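Local coordinates for mitotic checkpoint control protein kinase BUB1 (Drosophila melanogaster, PDB 6JKK) that probably acts through this kinase domain as an ATP-dependent protein kinase of the mitotic checkpoint, phosphorylating the kinetochore protein CENP-E, at residues His39-Leu43 with Lys85-Pro89; Arg42-Asn46 with Glu57-Met61; Val142-Val146 with Phe335-Gln340; His161-Met166 with Asp197-Leu203. One frame throughout, in Å; residues are numbered along the deposited sequence.

Contact 1: residues His39-Leu43 with Lys85-Pro89; sequences HVKRL and KQERP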
loop_
_atom_site.group_PDB
_atom_site.type_symbol
_atom_site.label_atom_id
_atom_site.label_comp_id
_atom_site.label_asym_id
_atom_site.label_seq_id
_atom_site.Cartn_x
_atom_site.Cartn_y
_atom_site.Cartn_z
ATOM N N HIS A 39 -0.517 -14.994 -26.299
ATOM C CA HIS A 39 0.389 -15.592 -25.325
ATOM C C HIS A 39 1.426 -14.595 -24.829
ATOM O O HIS A 39 2.162 -14.007 -25.626
ATOM C CB HIS A 39 1.096 -16.806 -25.930
ATOM C CG HIS A 39 2.037 -17.489 -24.981
ATOM N ND1 HIS A 39 1.598 -18.235 -23.909
ATOM C CD2 HIS A 39 3.391 -17.531 -24.941
ATOM C CE1 HIS A 39 2.641 -18.715 -23.251
ATOM N NE2 HIS A 39 3.740 -18.301 -23.855
ATOM N N VAL A 40 1.481 -14.413 -23.509
ATOM C CA VAL A 40 2.478 -13.557 -22.887
ATOM C C VAL A 40 3.651 -14.425 -22.453
ATOM O O VAL A 40 3.458 -15.399 -21.721
ATOM C CB VAL A 40 1.893 -12.842 -21.651
ATOM C CG1 VAL A 40 2.993 -12.220 -20.812
ATOM C CG2 VAL A 40 0.891 -11.784 -22.072
ATOM N N LYS A 41 4.854 -14.088 -22.917
ATOM C CA LYS A 41 6.057 -14.836 -22.548
ATOM C C LYS A 41 6.405 -14.616 -21.082
ATOM O O LYS A 41 6.112 -13.561 -20.505
ATOM C CB LYS A 41 7.257 -14.422 -23.411
ATOM C CG LYS A 41 7.102 -14.665 -24.909
ATOM C CD LYS A 41 8.259 -14.036 -25.683
ATOM C CE LYS A 41 8.101 -14.249 -27.176
ATOM N NZ LYS A 41 6.722 -13.898 -27.623
ATOM N N ARG A 42 7.031 -15.619 -20.477
ATOM C CA ARG A 42 7.578 -15.486 -19.138
ATOM C C ARG A 42 8.661 -14.409 -19.167
ATOM O O ARG A 42 9.506 -14.402 -20.060
ATOM C CB ARG A 42 8.148 -16.835 -18.684
ATOM C CG ARG A 42 8.434 -16.947 -17.197
ATOM C CD ARG A 42 8.749 -18.392 -16.812
ATOM N NE ARG A 42 7.543 -19.216 -16.737
ATOM C CZ ARG A 42 7.003 -19.641 -15.598
ATOM N NH1 ARG A 42 7.569 -19.328 -14.440
ATOM N NH2 ARG A 42 5.902 -20.384 -15.614
ATOM N N LEU A 43 8.618 -13.475 -18.223
ATOM C CA LEU A 43 9.633 -12.432 -18.161
ATOM C C LEU A 43 10.996 -13.061 -17.909
ATOM O O LEU A 43 11.111 -14.007 -17.132
ATOM C CB LEU A 43 9.310 -11.429 -17.049
ATOM C CG LEU A 43 8.125 -10.482 -17.268
ATOM C CD1 LEU A 43 7.821 -9.696 -15.994
ATOM C CD2 LEU A 43 8.404 -9.533 -18.413
ATOM N N LYS A 85 5.387 -6.327 -13.597
ATOM C CA LYS A 85 4.777 -7.339 -12.744
ATOM C C LYS A 85 3.996 -8.335 -13.575
ATOM O O LYS A 85 3.024 -7.973 -14.257
ATOM C CB LYS A 85 3.847 -6.690 -11.718
ATOM C CG LYS A 85 3.159 -7.689 -10.796
ATOM C CD LYS A 85 2.210 -6.976 -9.846
ATOM C CE LYS A 85 1.507 -7.945 -8.914
ATOM N NZ LYS A 85 0.743 -7.193 -7.872
ATOM N N GLN A 86 4.429 -9.590 -13.513
ATOM C CA GLN A 86 3.790 -10.661 -14.257
ATOM C C GLN A 86 2.999 -11.549 -13.313
ATOM O O GLN A 86 3.475 -11.886 -12.224
ATOM C CB GLN A 86 4.844 -11.498 -14.972
ATOM C CG GLN A 86 4.254 -12.629 -15.816
ATOM C CD GLN A 86 5.214 -13.119 -16.878
ATOM O OE1 GLN A 86 6.323 -13.562 -16.577
ATOM N NE2 GLN A 86 4.796 -13.026 -18.134
ATOM N N GLU A 87 1.787 -11.923 -13.709
ATOM C CA GLU A 87 1.003 -12.827 -12.875
ATOM C C GLU A 87 0.208 -13.836 -13.692
ATOM O O GLU A 87 -0.329 -13.507 -14.751
ATOM C CB GLU A 87 0.076 -12.042 -11.939
ATOM C CG GLU A 87 -0.731 -12.930 -10.993
ATOM C CD GLU A 87 -1.527 -12.142 -9.969
ATOM O OE1 GLU A 87 -1.263 -10.931 -9.800
ATOM O OE2 GLU A 87 -2.418 -12.742 -9.333
ATOM N N ARG A 88 0.151 -15.066 -13.180
ATOM C CA ARG A 88 -0.685 -16.133 -13.727
ATOM C C ARG A 88 -1.615 -16.644 -12.622
ATOM O O ARG A 88 -1.173 -16.860 -11.491
ATOM C CB ARG A 88 0.179 -17.286 -14.253
ATOM C CG ARG A 88 1.138 -16.890 -15.377
ATOM C CD ARG A 88 2.161 -17.980 -15.676
ATOM N NE ARG A 88 2.812 -18.416 -14.448
ATOM C CZ ARG A 88 3.894 -17.845 -13.925
ATOM N NH1 ARG A 88 4.472 -16.813 -14.532
ATOM N NH2 ARG A 88 4.399 -18.310 -12.791
ATOM N N PRO A 89 -2.915 -16.794 -12.926
ATOM C CA PRO A 89 -3.548 -16.406 -14.193
ATOM C C PRO A 89 -3.633 -14.893 -14.295
ATOM O O PRO A 89 -3.302 -14.192 -13.341
ATOM C CB PRO A 89 -4.956 -16.991 -14.069
ATOM C CG PRO A 89 -5.220 -17.007 -12.603
ATOM C CD PRO A 89 -3.895 -17.331 -11.965
#
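Q86 lays its carboxamide along the backbone of K41, R42 and L43, fixing an irregular loop to strand 80-87 of the kinase N-lobe, the β3 strand. Glutamine suits the place because one side chain offers both a donor and an acceptor: Q86 NE2 donates to K41 O at 2.8 Å, and L43 N donates to Q86 OE1 at 2.8 Å, both nearly straight. The two peptide groups of the loop are thus held much as a neighbouring strand would hold them, although the loop runs obliquely and its CA atoms come no nearer than 7.2 Å (L43 to Q86).

Apolar groups flank the polar pair. V40 CG1 packs 3.3 Å from Q86 NE2, and L43 CD1 lies 3.6 Å from Q86 CB, so the amide is buried beside aliphatic carbon. The preceding residue, K85, points away from the loop and makes salt bridges to E94 and D207, the helix-C and DFG pairing of protein kinases; it is the predicted ATP-binding lysine.

At the more open edge two arginines meet despite their like charge. Their guanidiniums stack with centres 4.0 Å apart and planes at 30°, R42 NH2 lying 3.7 Å from R88 CZ.

Contact 2: residues Arg42-Asn46 with Glu57-Met61; sequences RLHPN and EVSKM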
loop_
_atom_site.group_PDB
_atom_site.type_symbol
_atom_site.label_atom_id
_atom_site.label_comp_id
_atom_site.label_asym_id
_atom_site.label_seq_id
_atom_site.Cartn_x
_atom_site.Cartn_y
_atom_site.Cartn_z
ATOM N N ARG A 42 7.031 -15.619 -20.477
ATOM C CA ARG A 42 7.578 -15.486 -19.138
ATOM C C ARG A 42 8.661 -14.409 -19.167
ATOM O O ARG A 42 9.506 -14.402 -20.060
ATOM C CB ARG A 42 8.148 -16.835 -18.684
ATOM C CG ARG A 42 8.434 -16.947 -17.197
ATOM C CD ARG A 42 8.749 -18.392 -16.812
ATOM N NE ARG A 42 7.543 -19.216 -16.737
ATOM C CZ ARG A 42 7.003 -19.641 -15.598
ATOM N NH1 ARG A 42 7.569 -19.328 -14.440
ATOM N NH2 ARG A 42 5.902 -20.384 -15.614
ATOM N N LEU A 43 8.618 -13.475 -18.223
ATOM C CA LEU A 43 9.633 -12.432 -18.161
ATOM C C LEU A 43 10.996 -13.061 -17.909
ATOM O O LEU A 43 11.111 -14.007 -17.132
ATOM C CB LEU A 43 9.310 -11.429 -17.049
ATOM C CG LEU A 43 8.125 -10.482 -17.268
ATOM C CD1 LEU A 43 7.821 -9.696 -15.994
ATOM C CD2 LEU A 43 8.404 -9.533 -18.413
ATOM N N HIS A 44 12.025 -12.546 -18.573
ATOM C CA HIS A 44 13.374 -13.069 -18.393
ATOM C C HIS A 44 14.378 -11.921 -18.382
ATOM O O HIS A 44 14.235 -10.962 -19.141
ATOM C CB HIS A 44 13.704 -14.065 -19.508
ATOM C CG HIS A 44 14.840 -14.980 -19.184
ATOM N ND1 HIS A 44 16.150 -14.680 -19.498
ATOM C CD2 HIS A 44 14.869 -16.187 -18.571
ATOM C CE1 HIS A 44 16.933 -15.662 -19.093
ATOM N NE2 HIS A 44 16.181 -16.591 -18.527
ATOM N N PRO A 45 15.393 -12.006 -17.511
ATOM C CA PRO A 45 16.382 -10.922 -17.416
ATOM C C PRO A 45 17.113 -10.632 -18.729
ATOM O O PRO A 45 17.279 -11.528 -19.555
ATOM C CB PRO A 45 17.373 -11.445 -16.364
ATOM C CG PRO A 45 17.115 -12.921 -16.278
ATOM C CD PRO A 45 15.656 -13.074 -16.530
ATOM N N ASN A 46 17.534 -9.380 -18.906
ATOM C CA ASN A 46 18.329 -8.960 -20.062
ATOM C C ASN A 46 17.669 -9.187 -21.418
ATOM O O ASN A 46 18.317 -9.614 -22.374
ATOM C CB ASN A 46 19.717 -9.601 -20.032
ATOM C CG ASN A 46 20.817 -8.584 -19.822
ATOM O OD1 ASN A 46 21.400 -8.075 -20.780
ATOM N ND2 ASN A 46 21.105 -8.277 -18.561
ATOM N N GLU A 57 13.353 -2.340 -21.800
ATOM C CA GLU A 57 14.398 -3.269 -21.384
ATOM C C GLU A 57 13.823 -4.016 -20.195
ATOM O O GLU A 57 13.196 -3.403 -19.335
ATOM C CB GLU A 57 15.638 -2.520 -20.899
ATOM C CG GLU A 57 16.488 -1.853 -21.961
ATOM C CD GLU A 57 17.599 -1.022 -21.338
ATOM O OE1 GLU A 57 17.580 -0.862 -20.097
ATOM O OE2 GLU A 57 18.476 -0.529 -22.079
ATOM N N VAL A 58 14.006 -5.332 -20.155
ATOM C CA VAL A 58 13.707 -6.104 -18.950
ATOM C C VAL A 58 15.055 -6.478 -18.343
ATOM O O VAL A 58 15.789 -7.276 -18.917
ATOM C CB VAL A 58 12.889 -7.369 -19.263
ATOM C CG1 VAL A 58 12.559 -8.114 -17.975
ATOM C CG2 VAL A 58 11.610 -7.004 -20.004
ATOM N N SER A 59 15.385 -5.895 -17.192
ATOM C CA SER A 59 16.756 -5.968 -16.686
ATOM C C SER A 59 17.004 -7.061 -15.643
ATOM O O SER A 59 17.623 -8.086 -15.948
ATOM C CB SER A 59 17.217 -4.602 -16.160
ATOM O OG SER A 59 17.185 -3.626 -17.191
ATOM N N LYS A 60 16.527 -6.833 -14.423
ATOM C CA LYS A 60 16.863 -7.695 -13.291
ATOM C C LYS A 60 15.640 -8.199 -12.520
ATOM O O LYS A 60 14.633 -7.502 -12.391
ATOM C CB LYS A 60 17.822 -6.961 -12.346
ATOM C CG LYS A 60 19.199 -6.723 -12.958
ATOM C CD LYS A 60 20.197 -6.148 -11.959
ATOM C CE LYS A 60 19.985 -4.661 -11.703
ATOM N NZ LYS A 60 21.144 -4.068 -10.958
ATOM N N MET A 61 15.733 -9.424 -12.014
ATOM C CA MET A 61 14.672 -9.987 -11.179
ATOM C C MET A 61 14.616 -9.254 -9.849
ATOM O O MET A 61 15.656 -8.987 -9.242
ATOM C CB MET A 61 14.926 -11.488 -10.960
ATOM C CG MET A 61 13.888 -12.224 -10.117
ATOM S SD MET A 61 14.180 -12.167 -8.329
ATOM C CE MET A 61 15.724 -13.063 -8.169
#
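Strand 54-64, the β1 strand that leads into the glycine-rich loop of a protein kinase N-lobe, carries a classic beta bulge here, and the loop ahead of strand 47-51 folds against it. Along E57-M61, the first residue to touch the loop is V58. Its side chain points toward the loop, with CG1 3.5 Å from H44 O and CG2 4.4 Å from L43 CD2. A compact, branched valine suits this buried position, where it also lies on T47 and L49 of the adjoining strand.

S59 comes next, its side chain directed away, and it takes part through its backbone: N46 N donates to S59 O at 3.2 Å, while P45 CB sits 3.4 Å from the same S59 O. S59 and K60 together face V72 of strand 68-75, which defines the bulge. K60 directs its CA-CB bond away from the loop, and M61 turns its tip away as well, resting on Y71.

On the loop side, proline provides a fixed, extended approach to the strand. N46 has a left-handed backbone conformation (59°/42°), which asparagine tolerates better than most residues, and it bends the chain into strand 47-51. The H44 ring reaches forward along the chain to the P45 carbonyl, where a weak hydrogen bond joins H44 ND1 to P45 O at 3.3 Å.

Contact 3: residues Val142-Val146 with Phe335-Gln340; sequences VCNKV and FNTILQ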
loop_
_atom_site.group_PDB
_atom_site.type_symbol
_atom_site.label_atom_id
_atom_site.label_comp_id
_atom_site.label_asym_id
_atom_site.label_seq_id
_atom_site.Cartn_x
_atom_site.Cartn_y
_atom_site.Cartn_z
ATOM N N VAL A 142 13.843 0.468 2.869
ATOM C CA VAL A 142 14.311 1.695 3.511
ATOM C C VAL A 142 14.540 1.482 5.004
ATOM O O VAL A 142 15.585 1.850 5.545
ATOM C CB VAL A 142 13.294 2.840 3.306
ATOM C CG1 VAL A 142 13.654 4.044 4.169
ATOM C CG2 VAL A 142 13.233 3.237 1.842
ATOM N N CYS A 143 13.554 0.890 5.669
ATOM C CA CYS A 143 13.640 0.613 7.106
ATOM C C CYS A 143 14.869 -0.228 7.452
ATOM O O CYS A 143 15.572 0.012 8.448
ATOM C CB CYS A 143 12.381 -0.143 7.524
ATOM S SG CYS A 143 11.893 0.026 9.239
ATOM N N ASN A 144 15.132 -1.225 6.623
ATOM C CA ASN A 144 16.237 -2.130 6.873
ATOM C C ASN A 144 17.567 -1.474 6.545
ATOM O O ASN A 144 18.557 -1.687 7.238
ATOM C CB ASN A 144 16.038 -3.434 6.083
ATOM C CG ASN A 144 14.949 -4.309 6.683
ATOM O OD1 ASN A 144 14.770 -4.340 7.900
ATOM N ND2 ASN A 144 14.212 -5.012 5.836
ATOM N N LYS A 145 17.589 -0.659 5.495
ATOM C CA LYS A 145 18.819 0.040 5.146
ATOM C C LYS A 145 19.208 1.022 6.250
ATOM O O LYS A 145 20.383 1.122 6.617
ATOM C CB LYS A 145 18.683 0.761 3.802
ATOM C CG LYS A 145 19.890 1.614 3.436
ATOM C CD LYS A 145 19.775 2.146 2.014
ATOM C CE LYS A 145 21.021 2.927 1.608
ATOM N NZ LYS A 145 20.924 3.454 0.212
ATOM N N VAL A 146 18.217 1.726 6.793
ATOM C CA VAL A 146 18.458 2.688 7.883
ATOM C C VAL A 146 19.020 1.986 9.126
ATOM O O VAL A 146 19.954 2.478 9.774
ATOM C CB VAL A 146 17.165 3.445 8.243
ATOM C CG1 VAL A 146 17.293 4.130 9.610
ATOM C CG2 VAL A 146 16.829 4.464 7.163
ATOM N N PHE A 335 18.198 11.265 7.634
ATOM C CA PHE A 335 17.485 10.187 6.957
ATOM C C PHE A 335 17.699 10.257 5.451
ATOM O O PHE A 335 18.011 9.244 4.809
ATOM C CB PHE A 335 15.986 10.270 7.280
ATOM C CG PHE A 335 15.145 9.257 6.554
ATOM C CD1 PHE A 335 14.922 8.002 7.102
ATOM C CD2 PHE A 335 14.568 9.559 5.326
ATOM C CE1 PHE A 335 14.137 7.070 6.442
ATOM C CE2 PHE A 335 13.803 8.621 4.659
ATOM C CZ PHE A 335 13.573 7.385 5.221
ATOM N N ASN A 336 17.517 11.448 4.881
ATOM C CA ASN A 336 17.685 11.631 3.440
ATOM C C ASN A 336 19.112 11.324 2.991
ATOM O O ASN A 336 19.337 10.753 1.915
ATOM C CB ASN A 336 17.280 13.052 3.021
ATOM C CG ASN A 336 15.774 13.234 2.943
ATOM O OD1 ASN A 336 15.023 12.261 2.885
ATOM N ND2 ASN A 336 15.324 14.491 2.922
ATOM N N THR A 337 20.077 11.704 3.820
ATOM C CA THR A 337 21.485 11.426 3.528
ATOM C C THR A 337 21.762 9.917 3.441
ATOM O O THR A 337 22.511 9.462 2.573
ATOM C CB THR A 337 22.417 12.097 4.562
ATOM O OG1 THR A 337 22.303 13.522 4.447
ATOM C CG2 THR A 337 23.871 11.697 4.327
ATOM N N ILE A 338 21.148 9.145 4.334
ATOM C CA ILE A 338 21.293 7.689 4.316
ATOM C C ILE A 338 20.710 7.119 3.018
ATOM O O ILE A 338 21.272 6.194 2.424
ATOM C CB ILE A 338 20.619 7.045 5.549
ATOM C CG1 ILE A 338 21.364 7.429 6.830
ATOM C CG2 ILE A 338 20.554 5.521 5.406
ATOM C CD1 ILE A 338 20.539 7.252 8.092
ATOM N N LEU A 339 19.592 7.696 2.581
ATOM C CA LEU A 339 18.926 7.312 1.336
ATOM C C LEU A 339 19.787 7.558 0.107
ATOM O O LEU A 339 19.789 6.747 -0.823
ATOM C CB LEU A 339 17.654 8.132 1.140
ATOM C CG LEU A 339 16.391 7.936 1.963
ATOM C CD1 LEU A 339 15.353 8.954 1.498
ATOM C CD2 LEU A 339 15.872 6.520 1.825
ATOM N N GLN A 340 20.478 8.699 0.111
ATOM C CA GLN A 340 21.168 9.254 -1.061
ATOM C C GLN A 340 20.453 8.987 -2.391
ATOM O O GLN A 340 20.776 9.589 -3.417
ATOM C CB GLN A 340 22.639 8.813 -1.110
ATOM C CG GLN A 340 22.862 7.314 -1.260
ATOM C CD GLN A 340 24.026 6.808 -0.424
ATOM O OE1 GLN A 340 24.891 7.578 -0.002
ATOM N NE2 GLN A 340 24.049 5.504 -0.175
HETATM O O HOH W 1 18.539 4.147 -0.723
#
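Two helices cross almost at right angles: the axes of 142-146 and 335-339 are 98° apart in direction and approach to 10.5 Å. A steep crossing gives a compact patch of contact, and CA atoms come closest at V146 and I338, 6.8 Å apart. Ordinary helical spacing builds both faces. V142 and V146 lie one turn apart, joined by V146 N to V142 O at 2.9 Å, while F335, I338 and L339 share one side of the partner helix.

The F335 side chain reaches across to both valines, with CZ 3.5 Å from V142 CG1 and CE1 3.8 Å from V146 CG2. A flat, wide ring can serve two short side chains at once, and short valines let it come close. L339 CD2 lies 4.1 Å from V142 CG1, and I338 CG2 lies 4.3 Å from V146 CG2. At the edge, K145 is fully extended, so its aliphatic part passes I338, with CE 3.4 Å from I338 O, and its ammonium approaches the backbone of L339. There NZ donates to a water at 2.7 Å, which donates in turn to L339 O at 2.9 Å.

Helix 139-150, αD of the kinase C-lobe, is thereby packed against the chain's last helix, 325-339. L190 of strand 188-190 touches V142, F335 and L339, so the strand joins the same apolar cluster, and I338 also packs on V149 and T150 farther along helix 139-150.

Contact 4: residues His161-Met166 with Asp197-Leu203; sequences HLSCQM and DPNEVSL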
loop_
_atom_site.group_PDB
_atom_site.type_symbol
_atom_site.label_atom_id
_atom_site.label_comp_id
_atom_site.label_asym_id
_atom_site.label_seq_id
_atom_site.Cartn_x
_atom_site.Cartn_y
_atom_site.Cartn_z
ATOM N N HIS A 161 6.459 11.447 10.679
ATOM C CA HIS A 161 6.293 12.124 9.386
ATOM C C HIS A 161 5.746 11.163 8.333
ATOM O O HIS A 161 4.808 11.497 7.588
ATOM C CB HIS A 161 7.632 12.710 8.928
ATOM C CG HIS A 161 7.509 13.776 7.877
ATOM N ND1 HIS A 161 7.113 13.506 6.586
ATOM C CD2 HIS A 161 7.757 15.107 7.925
ATOM C CE1 HIS A 161 7.107 14.626 5.884
ATOM N NE2 HIS A 161 7.498 15.611 6.674
ATOM N N LEU A 162 6.336 9.971 8.272
ATOM C CA LEU A 162 5.899 8.939 7.340
ATOM C C LEU A 162 4.496 8.427 7.677
ATOM O O LEU A 162 3.714 8.134 6.783
ATOM C CB LEU A 162 6.893 7.771 7.325
ATOM C CG LEU A 162 8.284 8.037 6.754
ATOM C CD1 LEU A 162 9.166 6.795 6.863
ATOM C CD2 LEU A 162 8.178 8.490 5.301
ATOM N N SER A 163 4.181 8.322 8.964
ATOM C CA SER A 163 2.852 7.891 9.394
ATOM C C SER A 163 1.771 8.895 8.998
ATOM O O SER A 163 0.656 8.521 8.620
ATOM C CB SER A 163 2.831 7.685 10.909
ATOM O OG SER A 163 3.708 6.641 11.278
ATOM N N CYS A 164 2.105 10.175 9.102
ATOM C CA CYS A 164 1.190 11.239 8.728
ATOM C C CYS A 164 0.869 11.127 7.245
ATOM O O CYS A 164 -0.277 11.309 6.827
ATOM C CB CYS A 164 1.827 12.595 9.029
ATOM S SG CYS A 164 0.693 13.995 8.936
ATOM N N GLN A 165 1.889 10.832 6.448
ATOM C CA GLN A 165 1.699 10.656 5.016
ATOM C C GLN A 165 0.843 9.438 4.701
ATOM O O GLN A 165 -0.060 9.512 3.862
ATOM C CB GLN A 165 3.044 10.519 4.306
ATOM C CG GLN A 165 3.904 11.768 4.324
ATOM C CD GLN A 165 5.223 11.547 3.614
ATOM O OE1 GLN A 165 5.247 11.075 2.479
ATOM N NE2 GLN A 165 6.327 11.861 4.283
ATOM N N MET A 166 1.141 8.317 5.353
ATOM C CA MET A 166 0.409 7.080 5.095
ATOM C C MET A 166 -1.054 7.239 5.465
ATOM O O MET A 166 -1.930 6.702 4.791
ATOM C CB MET A 166 1.017 5.901 5.866
ATOM C CG MET A 166 2.314 5.380 5.285
ATOM S SD MET A 166 2.895 3.910 6.147
ATOM C CE MET A 166 3.263 4.615 7.761
ATOM N N ASP A 197 8.060 19.636 5.334
ATOM C CA ASP A 197 6.617 19.869 5.378
ATOM C C ASP A 197 5.877 18.532 5.381
ATOM O O ASP A 197 6.000 17.757 4.446
ATOM C CB ASP A 197 6.197 20.719 4.174
ATOM C CG ASP A 197 4.697 20.801 4.004
ATOM O OD1 ASP A 197 4.227 20.862 2.844
ATOM O OD2 ASP A 197 3.988 20.809 5.032
ATOM N N PRO A 198 5.112 18.249 6.445
ATOM C CA PRO A 198 4.461 16.935 6.551
ATOM C C PRO A 198 3.474 16.603 5.418
ATOM O O PRO A 198 3.063 15.446 5.319
ATOM C CB PRO A 198 3.716 17.023 7.888
ATOM C CG PRO A 198 4.487 18.027 8.687
ATOM C CD PRO A 198 4.984 19.037 7.683
ATOM N N ASN A 199 3.132 17.580 4.575
ATOM C CA ASN A 199 2.021 17.433 3.623
ATOM C C ASN A 199 2.357 17.000 2.194
ATOM O O ASN A 199 1.507 16.414 1.518
ATOM C CB ASN A 199 1.160 18.706 3.592
ATOM C CG ASN A 199 0.514 19.005 4.928
ATOM O OD1 ASN A 199 0.267 18.104 5.724
ATOM N ND2 ASN A 199 0.229 20.280 5.179
ATOM N N GLU A 200 3.561 17.302 1.711
ATOM C CA GLU A 200 3.952 16.794 0.398
ATOM C C GLU A 200 4.238 15.308 0.531
ATOM O O GLU A 200 4.924 14.868 1.458
ATOM C CB GLU A 200 5.152 17.547 -0.197
ATOM C CG GLU A 200 5.840 16.870 -1.380
ATOM C CD GLU A 200 4.992 16.851 -2.638
ATOM O OE1 GLU A 200 4.959 17.876 -3.356
ATOM O OE2 GLU A 200 4.360 15.808 -2.912
ATOM N N VAL A 201 3.683 14.530 -0.385
ATOM C CA VAL A 201 3.793 13.085 -0.300
ATOM C C VAL A 201 5.058 12.595 -1.005
ATOM O O VAL A 201 5.363 13.012 -2.126
ATOM C CB VAL A 201 2.508 12.399 -0.832
ATOM C CG1 VAL A 201 1.524 13.437 -1.351
ATOM C CG2 VAL A 201 2.820 11.365 -1.903
ATOM N N SER A 202 5.810 11.743 -0.316
ATOM C CA SER A 202 6.973 11.104 -0.910
ATOM C C SER A 202 6.752 9.604 -1.025
ATOM O O SER A 202 7.579 8.891 -1.601
ATOM C CB SER A 202 8.227 11.389 -0.088
ATOM O OG SER A 202 8.493 12.778 -0.034
ATOM N N LEU A 203 5.628 9.138 -0.481
ATOM C CA LEU A 203 5.257 7.724 -0.523
ATOM C C LEU A 203 4.246 7.400 -1.622
ATOM O O LEU A 203 3.478 8.262 -2.050
ATOM C CB LEU A 203 4.652 7.308 0.817
ATOM C CG LEU A 203 5.457 6.561 1.877
ATOM C CD1 LEU A 203 6.963 6.714 1.717
ATOM C CD2 LEU A 203 5.002 7.001 3.258
#
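L203 fits its branched side chain against helix 156-175, the αE helix of the kinase C-lobe: CD2 lies 3.7 Å from M166 CG and 4.1 Å from L162 CD2. These flexible aliphatic chains suit a fully buried junction, and helix 246-261 covers M166 from another direction. L203 opens the strand leading to the DFG segment, so this packing seats that strand on the helix.

Nearer the start of both segments, P198 meets the helix with its own apolar surface: its CB lies over one face of the H161 ring, 4.2 Å from NE2, and 4.4 Å from C164 SG. Proline also suits the second position of the type I turn D197-E200, where its fixed phi is already right. Within the turn N199 N makes a weak hydrogen bond to D197 OD2, 3.4 Å.

Between these patches sits Q165, whose amide satisfies two partners. Its NE2 donates to H161 ND1, 2.9 Å away and one helical turn back, and its OE1 accepts from S202 N at 2.9 Å, almost straight at 175°.

In the fold
Contacts 1 and 2 belong to the N-lobe and share R42 and L43, so one loop is tied successively to strands 80-87 and 54-64 of the same sheet. Both are only partly buried and rely on backbone polar groups, with exposed residues such as R42 and N46 at their open sides. Contacts 3 and 4 lie in the C-lobe, their centres about 16 Å apart, on the consecutive helices 139-150 and 156-175. Contact 4 is the most deeply buried and nested in sequence within contact 3; one glutamine hydrogen bond joins its two segments amid apolar side chains. Contact 3 joins helix to helix through apolar side chains, bridging its polar edge by water.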